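Side-chain contact in hypothetical protein Atu0120 (Agrobacterium tumefaciens, PDB 2I6H), which is of unknown function but belongs to the DUF924 family of bacterial proteins and folds as an all-helical chain, crystallised with calcium ions: residues A[113-118]-A[137-142]. Residues are numbered along the deposited sequence; the frame is centred on the assembly and turned at random.
Sequences FFADEA and LPFSHA
Ala115 pushes its methyl group into the angle between two neighbouring rings, those of Pro138 and Phe139. The closest touch is Ala115 CB to Phe139 CE2 at 3.5 Å; the phenyl ring meets the methyl obliquely. Next to it, the pyrrolidine of Pro138 is a looser neighbour, with CG 4.1 Å from Ala115 CB and CB equally far. The bond from CA to CB of Phe139 aims past helix 108-120, yet with CG anti to the carbonyl carbon (chi1 -60°) the ring reaches it. Its far corner, CZ, runs on past the methyl to lie 3.7 Å from Asp116 N. Asp116 itself adds little more than CB, at 4.4 Å from Phe139 CZ; its OD1 forms a salt bridge with Arg150 of helix 145-155, a residue that Phe139 also touches. Ile119, one turn on from Ala115, and Ala151 also touch the Phe139 side chain. At this point Ala115 CA and Pro138 CA are 6.9 Å apart, consistent with the small methyl at the interface. This is apolar helix-to-helix packing in the buried interior of an all-alpha fold, with short helix 137-140 wedging Phe139 between helices 108-120 and 145-155.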
loop_
_atom_site.group_PDB
_atom_site.type_symbol
_atom_site.label_atom_id
_atom_site.label_comp_id
_atom_site.label_asym_id
_atom_site.label_seq_id
_atom_site.Cartn_x
_atom_site.Cartn_y
_atom_site.Cartn_z
ATOM N N PHE A 113 23.381 -2.494 4.327
ATOM C CA PHE A 113 24.545 -3.354 4.140
ATOM C C PHE A 113 24.086 -4.821 4.325
ATOM O O PHE A 113 24.393 -5.726 3.497
ATOM C CB PHE A 113 25.608 -2.985 5.192
ATOM C CG PHE A 113 26.754 -3.936 5.237
ATOM C CD1 PHE A 113 27.693 -3.960 4.202
ATOM C CD2 PHE A 113 26.863 -4.855 6.259
ATOM C CE1 PHE A 113 28.778 -4.886 4.236
ATOM C CE2 PHE A 113 27.928 -5.774 6.311
ATOM C CZ PHE A 113 28.881 -5.795 5.282
ATOM N N PHE A 114 23.323 -5.061 5.393
ATOM C CA PHE A 114 22.788 -6.393 5.616
ATOM C C PHE A 114 21.749 -6.825 4.583
ATOM O O PHE A 114 21.735 -7.999 4.200
ATOM C CB PHE A 114 22.174 -6.503 6.994
ATOM C CG PHE A 114 23.187 -6.641 8.133
ATOM C CD1 PHE A 114 24.503 -7.066 7.951
ATOM C CD2 PHE A 114 22.757 -6.346 9.426
ATOM C CE1 PHE A 114 25.405 -7.176 9.104
ATOM C CE2 PHE A 114 23.619 -6.477 10.545
ATOM C CZ PHE A 114 24.934 -6.923 10.371
ATOM N N ALA A 115 20.886 -5.903 4.137
ATOM C CA ALA A 115 19.878 -6.240 3.092
ATOM C C ALA A 115 20.589 -6.735 1.818
ATOM O O ALA A 115 20.239 -7.778 1.247
ATOM C CB ALA A 115 18.974 -5.041 2.756
ATOM N N ASP A 116 21.604 -5.989 1.410
ATOM C CA ASP A 116 22.430 -6.388 0.254
ATOM C C ASP A 116 22.987 -7.826 0.409
ATOM O O ASP A 116 22.880 -8.684 -0.515
ATOM C CB ASP A 116 23.591 -5.399 0.092
ATOM C CG ASP A 116 24.530 -5.795 -1.079
ATOM O OD1 ASP A 116 24.104 -5.739 -2.263
ATOM O OD2 ASP A 116 25.671 -6.224 -0.776
ATOM N N GLU A 117 23.561 -8.089 1.575
ATOM C CA GLU A 117 24.150 -9.404 1.856
ATOM C C GLU A 117 23.081 -10.514 1.863
ATOM O O GLU A 117 23.287 -11.594 1.296
ATOM C CB GLU A 117 24.964 -9.402 3.155
ATOM C CG GLU A 117 25.647 -10.759 3.432
ATOM C CD GLU A 117 26.552 -11.271 2.279
ATOM O OE1 GLU A 117 27.056 -10.456 1.452
ATOM O OE2 GLU A 117 26.743 -12.515 2.231
ATOM N N ALA A 118 21.934 -10.226 2.467
ATOM C CA ALA A 118 20.823 -11.182 2.523
ATOM C C ALA A 118 20.303 -11.512 1.128
ATOM O O ALA A 118 20.046 -12.682 0.822
ATOM C CB ALA A 118 19.683 -10.628 3.440
ATOM N N LEU A 137 12.823 -2.604 1.931
ATOM C CA LEU A 137 12.572 -1.307 2.547
ATOM C C LEU A 137 13.862 -0.519 2.890
ATOM O O LEU A 137 13.852 0.716 2.767
ATOM C CB LEU A 137 11.629 -1.432 3.772
ATOM C CG LEU A 137 10.185 -1.838 3.393
ATOM C CD1 LEU A 137 9.388 -2.079 4.671
ATOM C CD2 LEU A 137 9.544 -0.704 2.585
ATOM N N PRO A 138 14.949 -1.202 3.345
ATOM C CA PRO A 138 16.192 -0.435 3.591
ATOM C C PRO A 138 16.635 0.349 2.332
ATOM O O PRO A 138 17.181 1.441 2.457
ATOM C CB PRO A 138 17.211 -1.510 4.018
ATOM C CG PRO A 138 16.359 -2.557 4.684
ATOM C CD PRO A 138 15.114 -2.615 3.733
ATOM N N PHE A 139 16.358 -0.191 1.143
ATOM C CA PHE A 139 16.747 0.526 -0.091
ATOM C C PHE A 139 15.831 1.747 -0.306
ATOM O O PHE A 139 16.324 2.824 -0.665
ATOM C CB PHE A 139 16.789 -0.429 -1.279
ATOM C CG PHE A 139 17.777 -1.547 -1.084
ATOM C CD1 PHE A 139 19.147 -1.280 -1.192
ATOM C CD2 PHE A 139 17.337 -2.832 -0.725
ATOM C CE1 PHE A 139 20.110 -2.324 -1.008
ATOM C CE2 PHE A 139 18.285 -3.871 -0.516
ATOM C CZ PHE A 139 19.664 -3.605 -0.661
ATOM N N SER A 140 14.535 1.599 -0.027
ATOM C CA SER A 140 13.605 2.731 -0.102
ATOM C C SER A 140 13.960 3.826 0.910
ATOM O O SER A 140 13.651 5.007 0.714
ATOM C CB SER A 140 12.176 2.241 0.145
ATOM O OG SER A 140 11.681 1.628 -1.036
ATOM N N HIS A 141 14.584 3.429 2.016
ATOM C CA HIS A 141 14.889 4.373 3.100
ATOM C C HIS A 141 16.229 5.070 2.962
ATOM O O HIS A 141 16.526 5.976 3.733
ATOM C CB HIS A 141 14.782 3.664 4.475
ATOM C CG HIS A 141 13.392 3.198 4.796
ATOM N ND1 HIS A 141 13.141 2.082 5.562
ATOM C CD2 HIS A 141 12.179 3.706 4.455
ATOM C CE1 HIS A 141 11.829 1.910 5.665
ATOM N NE2 HIS A 141 11.220 2.885 5.013
ATOM N N ALA A 142 17.005 4.693 1.954
ATOM C CA ALA A 142 18.336 5.291 1.741
ATOM C C ALA A 142 18.262 6.552 0.879
ATOM O O ALA A 142 17.535 6.590 -0.141
ATOM C CB ALA A 142 19.283 4.252 1.111
#